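Local coordinates for transketolase (PDB 3M7I), which belongs to the transketolase family of thiamine diphosphate-dependent enzymes and holds that cofactor and its magnesium ion at the interface between two subunits, at residues N185-E190 with T243-G248; A342-N347 with L500-L505; T416-S421 with E460-F465. All coordinates share one frame; numbering follows the deposited sequence.

Contact 1 of 3, residues N185-E190 with T243-G248; sequences NNISIE and TTIAKG. With MG (magnesium ion), chain D; TPP (thiamine diphosphate), chain B.
Thr243 opens the contact by setting its carbonyl O against Asn185 CA, a CA-H...O approach of 3.2 Å with an angle of 144° at the hydrogen. Its OG1, which is also hydrogen-bonded to Asp183, lies against Asn185 CB; one water is held between this OG1 and Asn185 ND2, hydrogen-bonded to both. A type II beta turn from Thr244 to Lys247 follows, with Ile245 at its second position. At Ile245 the backbone N donates to a second water, which in turn donates to Asn185 O, so water carries the polar link at both places. The Ile245 side chain then does the apolar work. Its CB backs the Asn185 amide, 3.6 Å from ND2, and its CD1 stands 3.9 Å from Ile187 CG2, the two isoleucine chains crossing at about a right angle. With chi1 at -164°, CG1 runs opposite the backbone N and carries CD1 toward the diphosphate. The amide so backed is fixed at both ends: ND2 donates to O2B of thiamine diphosphate at 2.8 Å, while OD1 binds magnesium at 2.2 Å and accepts from Ile187 N, closing an Asx turn. Ile187 O, Asp155, a water and two phosphate oxygens, O2A and O2B, complete the coordination, the magnesium-diphosphate site characteristic of thiamine diphosphate enzymes.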
loop_
_atom_site.group_PDB
_atom_site.type_symbol
_atom_site.label_atom_id
_atom_site.label_comp_id
_atom_site.label_asym_id
_atom_site.label_seq_id
_atom_site.Cartn_x
_atom_site.Cartn_y
_atom_site.Cartn_z
ATOM N N ASN A 185 -22.606 -13.905 1.326
ATOM C CA ASN A 185 -23.785 -13.745 0.450
ATOM C C ASN A 185 -23.543 -14.044 -1.050
ATOM O O ASN A 185 -24.427 -13.910 -1.902
ATOM C CB ASN A 185 -24.414 -12.376 0.707
ATOM C CG ASN A 185 -23.527 -11.221 0.305
ATOM O OD1 ASN A 185 -22.480 -11.395 -0.371
ATOM N ND2 ASN A 185 -23.920 -10.014 0.757
ATOM N N ASN A 186 -22.309 -14.452 -1.358
ATOM C CA ASN A 186 -21.874 -14.788 -2.692
ATOM C C ASN A 186 -22.025 -13.686 -3.743
ATOM O O ASN A 186 -22.009 -13.974 -4.906
ATOM C CB ASN A 186 -22.585 -16.099 -3.152
ATOM C CG ASN A 186 -22.006 -16.680 -4.429
ATOM O OD1 ASN A 186 -22.656 -16.655 -5.492
ATOM N ND2 ASN A 186 -20.779 -17.197 -4.349
ATOM N N ILE A 187 -22.097 -12.418 -3.297
ATOM C CA ILE A 187 -22.275 -11.306 -4.189
ATOM C C ILE A 187 -21.291 -10.191 -3.849
ATOM O O ILE A 187 -21.076 -9.925 -2.639
ATOM C CB ILE A 187 -23.687 -10.765 -4.055
ATOM C CG1 ILE A 187 -24.702 -11.795 -4.587
ATOM C CG2 ILE A 187 -23.820 -9.352 -4.745
ATOM C CD1 ILE A 187 -24.702 -11.979 -6.021
ATOM N N SER A 188 -20.657 -9.670 -4.898
ATOM C CA SER A 188 -19.810 -8.411 -4.834
ATOM C C SER A 188 -20.238 -7.524 -5.950
ATOM O O SER A 188 -21.257 -7.758 -6.551
ATOM C CB SER A 188 -18.277 -8.762 -4.854
ATOM O OG SER A 188 -17.853 -9.192 -6.118
ATOM N N ILE A 189 -19.494 -6.449 -6.267
ATOM C CA ILE A 189 -19.951 -5.502 -7.264
ATOM C C ILE A 189 -19.997 -6.080 -8.682
ATOM O O ILE A 189 -20.902 -5.786 -9.478
ATOM C CB ILE A 189 -19.063 -4.245 -7.219
ATOM C CG1 ILE A 189 -19.276 -3.479 -5.894
ATOM C CG2 ILE A 189 -19.306 -3.366 -8.417
ATOM C CD1 ILE A 189 -18.293 -2.262 -5.733
ATOM N N GLU A 190 -19.034 -6.962 -8.983
ATOM C CA GLU A 190 -18.969 -7.599 -10.292
ATOM C C GLU A 190 -19.893 -8.813 -10.364
ATOM O O GLU A 190 -19.926 -9.473 -11.391
ATOM C CB GLU A 190 -17.516 -7.954 -10.711
ATOM C CG GLU A 190 -16.690 -6.672 -11.047
ATOM C CD GLU A 190 -15.289 -6.918 -11.541
ATOM O OE1 GLU A 190 -14.855 -8.130 -11.653
ATOM O OE2 GLU A 190 -14.589 -5.900 -11.855
ATOM N N THR A 243 -25.897 -15.708 3.922
ATOM C CA THR A 243 -27.008 -14.782 3.867
ATOM C C THR A 243 -27.369 -14.489 2.404
ATOM O O THR A 243 -26.640 -14.793 1.402
ATOM C CB THR A 243 -26.678 -13.435 4.584
ATOM O OG1 THR A 243 -25.641 -12.826 3.809
ATOM C CG2 THR A 243 -26.221 -13.603 6.023
ATOM N N THR A 244 -28.523 -13.850 2.223
ATOM C CA THR A 244 -28.927 -13.425 0.936
ATOM C C THR A 244 -28.798 -11.887 0.960
ATOM O O THR A 244 -29.428 -11.239 1.812
ATOM C CB THR A 244 -30.421 -13.849 0.665
ATOM O OG1 THR A 244 -30.500 -15.292 0.549
ATOM C CG2 THR A 244 -30.945 -13.320 -0.579
ATOM N N ILE A 245 -28.080 -11.348 -0.001
ATOM C CA ILE A 245 -27.968 -9.905 -0.121
ATOM C C ILE A 245 -29.374 -9.319 -0.345
ATOM O O ILE A 245 -30.173 -9.874 -1.065
ATOM C CB ILE A 245 -26.923 -9.426 -1.117
ATOM C CG1 ILE A 245 -26.619 -7.936 -0.887
ATOM C CG2 ILE A 245 -27.374 -9.557 -2.557
ATOM C CD1 ILE A 245 -25.594 -7.415 -1.870
ATOM N N ALA A 246 -29.656 -8.209 0.341
ATOM C CA ALA A 246 -30.987 -7.530 0.271
ATOM C C ALA A 246 -32.146 -8.477 0.674
ATOM O O ALA A 246 -33.247 -8.336 0.152
ATOM C CB ALA A 246 -31.243 -6.941 -1.142
ATOM N N LYS A 247 -31.886 -9.364 1.607
ATOM C CA LYS A 247 -32.924 -10.252 2.157
ATOM C C LYS A 247 -34.134 -9.392 2.530
ATOM O O LYS A 247 -34.027 -8.416 3.283
ATOM C CB LYS A 247 -32.401 -10.975 3.374
ATOM C CG LYS A 247 -33.402 -11.896 4.052
ATOM C CD LYS A 247 -33.784 -13.066 3.158
ATOM C CE LYS A 247 -34.585 -14.111 3.956
ATOM N NZ LYS A 247 -35.073 -15.141 3.011
ATOM N N GLY A 248 -35.275 -9.760 1.965
ATOM C CA GLY A 248 -36.522 -9.082 2.280
ATOM C C GLY A 248 -36.946 -8.151 1.189
ATOM O O GLY A 248 -38.109 -7.731 1.187
HETATM MG MG MG D . -20.701 -10.123 -0.520
HETATM N "N1'" TPP B . -11.219 -1.700 -2.349
HETATM C "C2'" TPP B . -11.093 -1.428 -1.060
HETATM C CM2 TPP B . -9.785 -1.641 -0.330
HETATM N "N3'" TPP B . -12.113 -0.873 -0.414
HETATM C "C4'" TPP B . -13.273 -0.582 -0.996
HETATM N "N4'" TPP B . -14.223 -0.030 -0.244
HETATM C "C5'" TPP B . -13.471 -0.938 -2.402
HETATM C "C6'" TPP B . -12.370 -1.483 -3.004
HETATM C "C7'" TPP B . -14.736 -0.664 -3.172
HETATM N N3 TPP B . -15.817 -1.473 -2.662
HETATM C C2 TPP B . -16.787 -1.079 -1.841
HETATM S S1 TPP B . -17.852 -2.378 -1.316
HETATM C C5 TPP B . -16.978 -3.431 -2.393
HETATM C C4 TPP B . -15.888 -2.777 -2.989
HETATM C CM4 TPP B . -14.986 -3.541 -3.924
HETATM C C6 TPP B . -17.276 -4.877 -2.630
HETATM C C7 TPP B . -18.322 -5.337 -1.707
HETATM O O7 TPP B . -18.207 -6.725 -1.689
HETATM P PA TPP B . -18.753 -7.394 -0.396
HETATM O O1A TPP B . -17.833 -7.229 0.760
HETATM O O2A TPP B . -18.990 -8.803 -0.838
HETATM O O3A TPP B . -20.051 -6.527 -0.006
HETATM P PB TPP B . -21.579 -6.898 -0.360
HETATM O O1B TPP B . -22.329 -5.726 0.173
HETATM O O2B TPP B . -21.824 -8.311 0.174
HETATM O O3B TPP B . -21.679 -6.844 -1.858
HETATM O O HOH W 1 -27.025 -13.199 -2.066
HETATM O O HOH W 2 -25.798 -10.048 2.995
HETATM O O HOH W 3 -20.433 -10.115 1.576
#

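Contact 2 of 3, residues A342-N347 with L500-L505; sequences ATRDSN and LSRQKL. With RP5 (5-O-phosphono-beta-D-ribofuranose), chain E.
Thr343 and Ser501 exchange two hydrogen bonds where helix 343-357 begins beside the loop leaving strand 496-499, in the pyrimidine-binding domain of the transketolase fold. Ser501 N donates to Thr343 OG1 at 2.9 Å and 170°, and Thr343 N donates to Ser501 OG at 3.1 Å, so each residue supplies one backbone N-H and one hydroxyl oxygen. Arg344 N adds a third bond, to Ser501 O. Ala342, at the N-cap position, presses CB against the carbonyl oxygens of Arg502 and Gln503.

Beyond this pairing the two arginines run side by side in the same direction, with guanidinium planes 33° apart. Arg502 CG lies over one face of the Arg344 guanidinium, toward its rim, and a weak bond joins Arg344 NE to Arg502 O. Both chains are extended from CG to NE and converge on the phosphate of 5-O-phosphono-beta-D-ribofuranose: Arg344 NH1 donates to O1X at 3.0 Å, and Arg502 uses NE for O2X at 2.7 Å and NH1 for O3X. The anion probably offsets the charge of the neighbouring guanidiniums. Arg344 NH1 also bonds Ser371 O, while His444, packed on both arginines, binds the same ligand.

Farther out, Leu500 CD1 touches the amide of Asn347, 3.4 Å from CG, and strand 439-443 covers both side chains. The Ser501 hydroxyl is positioned by its own donation, OG to Gln503 O, at 2.7 Å and in the plane of that carbonyl.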
loop_
_atom_site.group_PDB
_atom_site.type_symbol
_atom_site.label_atom_id
_atom_site.label_comp_id
_atom_site.label_asym_id
_atom_site.label_seq_id
_atom_site.Cartn_x
_atom_site.Cartn_y
_atom_site.Cartn_z
ATOM N N ALA A 342 23.577 8.074 13.693
ATOM C CA ALA A 342 22.477 7.835 12.722
ATOM C C ALA A 342 21.179 8.129 13.498
ATOM O O ALA A 342 21.046 7.729 14.649
ATOM C CB ALA A 342 22.486 6.373 12.225
ATOM N N THR A 343 20.198 8.730 12.855
ATOM C CA THR A 343 19.014 9.073 13.600
ATOM C C THR A 343 18.160 7.831 13.846
ATOM O O THR A 343 17.304 7.894 14.734
ATOM C CB THR A 343 18.198 10.182 12.949
ATOM O OG1 THR A 343 17.997 9.898 11.557
ATOM C CG2 THR A 343 18.973 11.553 13.082
ATOM N N ARG A 344 18.424 6.716 13.178
ATOM C CA ARG A 344 17.751 5.453 13.632
ATOM C C ARG A 344 18.172 5.104 15.072
ATOM O O ARG A 344 17.401 4.553 15.863
ATOM C CB ARG A 344 17.973 4.303 12.696
ATOM C CG ARG A 344 19.351 3.873 12.491
ATOM C CD ARG A 344 19.400 2.588 11.690
ATOM N NE ARG A 344 20.794 2.259 11.320
ATOM C CZ ARG A 344 21.208 1.066 10.912
ATOM N NH1 ARG A 344 20.387 -0.008 10.896
ATOM N NH2 ARG A 344 22.518 0.887 10.608
ATOM N N ASP A 345 19.410 5.436 15.376
ATOM C CA ASP A 345 19.995 5.146 16.657
ATOM C C ASP A 345 19.551 6.092 17.762
ATOM O O ASP A 345 19.211 5.653 18.809
ATOM C CB ASP A 345 21.513 5.090 16.564
ATOM C CG ASP A 345 22.016 3.900 15.775
ATOM O OD1 ASP A 345 21.428 2.824 15.774
ATOM O OD2 ASP A 345 23.032 4.041 15.145
ATOM N N SER A 346 19.573 7.390 17.509
ATOM C CA SER A 346 19.039 8.346 18.448
ATOM C C SER A 346 17.556 7.981 18.703
ATOM O O SER A 346 17.087 8.036 19.836
ATOM C CB SER A 346 19.146 9.822 17.969
ATOM O OG SER A 346 18.557 10.035 16.706
ATOM N N ASN A 347 16.843 7.580 17.651
ATOM C CA ASN A 347 15.406 7.413 17.815
ATOM C C ASN A 347 15.181 6.156 18.683
ATOM O O ASN A 347 14.292 6.079 19.511
ATOM C CB ASN A 347 14.728 7.204 16.448
ATOM C CG ASN A 347 13.249 7.112 16.573
ATOM O OD1 ASN A 347 12.653 5.985 16.518
ATOM N ND2 ASN A 347 12.634 8.203 16.816
ATOM N N LEU A 500 14.039 8.620 9.350
ATOM C CA LEU A 500 15.332 8.429 10.034
ATOM C C LEU A 500 16.405 7.780 9.128
ATOM O O LEU A 500 16.110 7.018 8.258
ATOM C CB LEU A 500 15.084 7.550 11.297
ATOM C CG LEU A 500 13.963 8.072 12.172
ATOM C CD1 LEU A 500 13.473 6.949 13.183
ATOM C CD2 LEU A 500 14.442 9.335 12.833
ATOM N N SER A 501 17.681 8.124 9.341
ATOM C CA SER A 501 18.742 7.651 8.508
ATOM C C SER A 501 19.329 6.305 8.919
ATOM O O SER A 501 19.375 6.009 10.128
ATOM C CB SER A 501 19.944 8.600 8.528
ATOM O OG SER A 501 20.546 8.662 9.824
ATOM N N ARG A 502 19.816 5.565 7.946
ATOM C CA ARG A 502 20.664 4.376 8.223
ATOM C C ARG A 502 22.037 4.844 8.640
ATOM O O ARG A 502 22.615 4.326 9.592
ATOM C CB ARG A 502 20.768 3.520 6.988
ATOM C CG ARG A 502 21.629 2.260 7.151
ATOM C CD ARG A 502 21.801 1.528 5.842
ATOM N NE ARG A 502 22.342 0.187 6.033
ATOM C CZ ARG A 502 23.525 -0.236 5.638
ATOM N NH1 ARG A 502 23.885 -1.508 5.926
ATOM N NH2 ARG A 502 24.345 0.546 4.943
ATOM N N GLN A 503 22.539 5.874 7.953
ATOM C CA GLN A 503 23.926 6.254 8.104
ATOM C C GLN A 503 24.118 7.330 9.174
ATOM O O GLN A 503 23.217 8.113 9.513
ATOM C CB GLN A 503 24.507 6.753 6.771
ATOM C CG GLN A 503 24.074 8.209 6.406
ATOM C CD GLN A 503 22.694 8.375 5.703
ATOM O OE1 GLN A 503 22.401 9.479 5.140
ATOM N NE2 GLN A 503 21.869 7.322 5.676
ATOM N N LYS A 504 25.352 7.423 9.680
ATOM C CA LYS A 504 25.665 8.380 10.692
ATOM C C LYS A 504 25.591 9.831 10.196
ATOM O O LYS A 504 26.094 10.137 9.111
ATOM C CB LYS A 504 27.088 8.079 11.183
ATOM C CG LYS A 504 27.541 8.939 12.325
ATOM C CD LYS A 504 28.819 8.302 12.995
ATOM C CE LYS A 504 28.518 6.888 13.616
ATOM N NZ LYS A 504 29.491 6.534 14.757
ATOM N N LEU A 505 24.913 10.699 10.935
ATOM C CA LEU A 505 24.790 12.124 10.643
ATOM C C LEU A 505 25.604 12.934 11.635
ATOM O O LEU A 505 25.898 12.499 12.734
ATOM C CB LEU A 505 23.359 12.607 10.671
ATOM C CG LEU A 505 22.367 11.784 9.830
ATOM C CD1 LEU A 505 21.043 12.428 9.732
ATOM C CD2 LEU A 505 22.892 11.489 8.416
HETATM C C1 RP5 E . 17.814 -5.824 4.108
HETATM O O4 RP5 E . 17.947 -4.771 5.016
HETATM C C2 RP5 E . 18.468 -7.027 4.764
HETATM O O2 RP5 E . 17.431 -7.875 5.189
HETATM C C3 RP5 E . 19.398 -6.463 5.828
HETATM O O3 RP5 E . 19.411 -7.167 7.053
HETATM C C4 RP5 E . 18.814 -5.100 6.067
HETATM C C5 RP5 E . 19.908 -4.078 6.080
HETATM O O5 RP5 E . 20.552 -4.192 7.341
HETATM P "P'" RP5 E . 21.044 -2.816 7.905
HETATM O O1X RP5 E . 20.575 -2.523 9.300
HETATM O O2X RP5 E . 20.546 -1.752 6.773
HETATM O O3X RP5 E . 22.650 -2.760 8.082
HETATM O O1 RP5 E . 18.532 -5.528 2.927
#

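Contact 3 of 3, residues T416-S421 with E460-F465; sequences TFFIFS and EQLSTF. With TPP (thiamine diphosphate), chain C.
Phe418 reaches Gln461 and Phe465 with the far end of its ring. From CB, chi1 of -170° sets CG opposite the backbone N and sends the ring toward helix 461-467. CD1 and CE1 run beneath Gln461 CB, and CE1 comes within 3.9 Å of Phe465 CD1, which lies at the Phe418 ring edge, near its plane. CE2 meets Leu462 CG at 4.2 Å. The tip, CZ, is 3.5 Å from Gln461 CB, which sits over one ring face as a CH-pi contact: 3.7 Å from the centroid and 19° off the normal. The ring thus joins strand 411-417 of the pyrimidine-binding domain's parallel sheet to the start of the helix, and Phe442 of adjacent strand 439-443 meets the rings of Phe418 and Phe465. Phe418 O accepts from Ser421 N and, at 2.6 Å, from Ser421 OG. That hydroxyl lies at the edge of the Phe465 ring, 3.4 Å from CE1. Ile419 places CD1 3.5 Å from Gln461 NE2, whose hydrogen bond goes to Glu422, and CG2 over the centre of one Phe420 ring face. The opposite face receives the pyrimidine of thiamine diphosphate, with Phe420 CE2 3.2 Å from C4'.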
loop_
_atom_site.group_PDB
_atom_site.type_symbol
_atom_site.label_atom_id
_atom_site.label_comp_id
_atom_site.label_asym_id
_atom_site.label_seq_id
_atom_site.Cartn_x
_atom_site.Cartn_y
_atom_site.Cartn_z
ATOM N N THR A 416 9.044 0.242 10.244
ATOM C CA THR A 416 9.597 -0.401 9.076
ATOM C C THR A 416 10.594 0.575 8.361
ATOM O O THR A 416 10.784 1.695 8.857
ATOM C CB THR A 416 8.500 -0.915 8.109
ATOM O OG1 THR A 416 9.105 -1.710 7.095
ATOM C CG2 THR A 416 7.594 0.259 7.591
ATOM N N PHE A 417 11.183 0.108 7.246
ATOM C CA PHE A 417 11.991 0.978 6.348
ATOM C C PHE A 417 11.022 1.966 5.679
ATOM O O PHE A 417 9.866 1.655 5.357
ATOM C CB PHE A 417 12.728 0.245 5.260
ATOM C CG PHE A 417 13.800 -0.702 5.723
ATOM C CD1 PHE A 417 14.482 -0.472 6.912
ATOM C CD2 PHE A 417 14.119 -1.769 4.967
ATOM C CE1 PHE A 417 15.482 -1.359 7.299
ATOM C CE2 PHE A 417 15.143 -2.677 5.380
ATOM C CZ PHE A 417 15.801 -2.417 6.506
ATOM N N PHE A 418 11.460 3.197 5.476
ATOM C CA PHE A 418 10.567 4.171 4.881
ATOM C C PHE A 418 10.041 3.751 3.522
ATOM O O PHE A 418 8.872 4.093 3.198
ATOM C CB PHE A 418 11.351 5.509 4.752
ATOM C CG PHE A 418 10.544 6.740 4.379
ATOM C CD1 PHE A 418 9.246 6.936 4.764
ATOM C CD2 PHE A 418 11.210 7.803 3.786
ATOM C CE1 PHE A 418 8.573 8.090 4.473
ATOM C CE2 PHE A 418 10.563 9.000 3.550
ATOM C CZ PHE A 418 9.251 9.151 3.918
ATOM N N ILE A 419 10.837 2.989 2.738
ATOM C CA ILE A 419 10.366 2.539 1.463
ATOM C C ILE A 419 9.111 1.661 1.657
ATOM O O ILE A 419 8.188 1.719 0.849
ATOM C CB ILE A 419 11.440 1.830 0.594
ATOM C CG1 ILE A 419 10.910 1.581 -0.816
ATOM C CG2 ILE A 419 11.921 0.548 1.279
ATOM C CD1 ILE A 419 10.303 2.714 -1.546
ATOM N N PHE A 420 9.082 0.860 2.708
ATOM C CA PHE A 420 7.930 -0.008 2.928
ATOM C C PHE A 420 6.801 0.648 3.740
ATOM O O PHE A 420 5.805 -0.019 4.036
ATOM C CB PHE A 420 8.407 -1.354 3.483
ATOM C CG PHE A 420 9.482 -1.999 2.644
ATOM C CD1 PHE A 420 9.355 -2.115 1.321
ATOM C CD2 PHE A 420 10.635 -2.495 3.229
ATOM C CE1 PHE A 420 10.389 -2.710 0.483
ATOM C CE2 PHE A 420 11.657 -3.073 2.436
ATOM C CZ PHE A 420 11.516 -3.163 1.073
ATOM N N SER A 421 6.835 1.993 3.917
ATOM C CA SER A 421 5.700 2.736 4.401
ATOM C C SER A 421 4.624 2.527 3.345
ATOM O O SER A 421 3.455 2.657 3.652
ATOM C CB SER A 421 6.029 4.272 4.512
ATOM O OG SER A 421 6.407 4.801 3.272
ATOM N N GLU A 460 10.045 9.277 -3.428
ATOM C CA GLU A 460 8.760 9.978 -3.436
ATOM C C GLU A 460 7.943 9.945 -2.138
ATOM O O GLU A 460 6.889 10.560 -2.019
ATOM C CB GLU A 460 7.930 9.516 -4.636
ATOM C CG GLU A 460 7.269 8.071 -4.504
ATOM C CD GLU A 460 8.231 6.886 -4.874
ATOM O OE1 GLU A 460 9.460 7.013 -4.752
ATOM O OE2 GLU A 460 7.752 5.755 -5.215
ATOM N N GLN A 461 8.367 9.122 -1.172
ATOM C CA GLN A 461 7.650 8.963 0.080
ATOM C C GLN A 461 7.518 10.220 0.959
ATOM O O GLN A 461 6.460 10.413 1.552
ATOM C CB GLN A 461 8.198 7.714 0.855
ATOM C CG GLN A 461 7.909 6.450 0.081
ATOM C CD GLN A 461 8.792 6.234 -1.137
ATOM O OE1 GLN A 461 9.924 6.722 -1.216
ATOM N NE2 GLN A 461 8.277 5.516 -2.111
ATOM N N LEU A 462 8.535 11.088 1.018
ATOM C CA LEU A 462 8.397 12.320 1.741
ATOM C C LEU A 462 7.251 13.139 1.211
ATOM O O LEU A 462 6.487 13.696 2.017
ATOM C CB LEU A 462 9.687 13.137 1.689
ATOM C CG LEU A 462 10.632 13.117 2.823
ATOM C CD1 LEU A 462 11.725 14.253 2.564
ATOM C CD2 LEU A 462 9.897 13.312 4.168
ATOM N N SER A 463 7.120 13.247 -0.117
ATOM C CA SER A 463 5.982 13.976 -0.771
ATOM C C SER A 463 4.658 13.415 -0.359
ATOM O O SER A 463 3.742 14.137 -0.064
ATOM C CB SER A 463 5.949 13.927 -2.281
ATOM O OG SER A 463 7.100 14.553 -2.825
ATOM N N THR A 464 4.556 12.106 -0.353
ATOM C CA THR A 464 3.294 11.437 0.029
ATOM C C THR A 464 2.877 11.798 1.454
ATOM O O THR A 464 1.757 12.224 1.722
ATOM C CB THR A 464 3.462 9.905 -0.043
ATOM O OG1 THR A 464 3.769 9.500 -1.387
ATOM C CG2 THR A 464 2.164 9.138 0.463
ATOM N N PHE A 465 3.770 11.556 2.423
ATOM C CA PHE A 465 3.475 11.877 3.807
ATOM C C PHE A 465 3.269 13.386 4.112
ATOM O O PHE A 465 2.402 13.707 4.868
ATOM C CB PHE A 465 4.455 11.193 4.740
ATOM C CG PHE A 465 4.116 9.684 4.874
ATOM C CD1 PHE A 465 4.731 8.763 4.086
ATOM C CD2 PHE A 465 3.198 9.260 5.777
ATOM C CE1 PHE A 465 4.416 7.373 4.163
ATOM C CE2 PHE A 465 2.867 7.847 5.865
ATOM C CZ PHE A 465 3.468 6.951 5.034
HETATM N "N1'" TPP C . 9.303 -5.675 3.939
HETATM C "C2'" TPP C . 9.189 -5.899 2.640
HETATM C CM2 TPP C . 7.867 -5.741 1.922
HETATM N "N3'" TPP C . 10.279 -6.184 1.935
HETATM C "C4'" TPP C . 11.493 -6.268 2.474
HETATM N "N4'" TPP C . 12.510 -6.563 1.666
HETATM C "C5'" TPP C . 11.642 -6.099 3.920
HETATM C "C6'" TPP C . 10.481 -5.786 4.571
HETATM C "C7'" TPP C . 12.960 -6.173 4.646
HETATM N N3 TPP C . 13.482 -7.518 4.601
HETATM C C2 TPP C . 14.435 -7.975 3.793
HETATM S S1 TPP C . 14.712 -9.708 3.922
HETATM C C5 TPP C . 13.561 -9.721 5.230
HETATM C C4 TPP C . 12.968 -8.462 5.412
HETATM C CM4 TPP C . 11.914 -8.287 6.475
HETATM C C6 TPP C . 13.172 -10.919 6.036
HETATM C C7 TPP C . 13.784 -12.130 5.473
HETATM O O7 TPP C . 13.034 -13.187 5.983
HETATM P PA TPP C . 13.072 -14.474 5.112
HETATM O O1A TPP C . 12.224 -14.361 3.897
HETATM O O2A TPP C . 12.668 -15.534 6.086
HETATM O O3A TPP C . 14.578 -14.541 4.549
HETATM P PB TPP C . 15.784 -15.411 5.171
HETATM O O1B TPP C . 16.935 -15.035 4.304
HETATM O O2B TPP C . 15.286 -16.857 5.254
HETATM O O3B TPP C . 16.046 -14.835 6.534
#

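Overall arrangement
Contact 1 comes first along the chain, in the thiamine diphosphate-binding domain, where both segments follow neighbouring strands of the parallel sheet, 178-184 and 237-242. Contacts 2 and 3 come later, in the pyrimidine-binding domain: 416-421 and 460-465 both fall between 342-347 and 500-505, and strands 411-417 and 496-499 flank strand 439-443. Their centres are about 16 Å apart, whereas contact 1 lies about 52 Å from contact 2 and about 38 Å from contact 3, centre to centre. Because each cofactor spans two chains, these distances understate the connection: the thiamine diphosphate at contact 3 is also hydrogen-bonded by Asn185 of the second subunit, so the dimer brings contact 1 of one chain beside contact 3 of its partner.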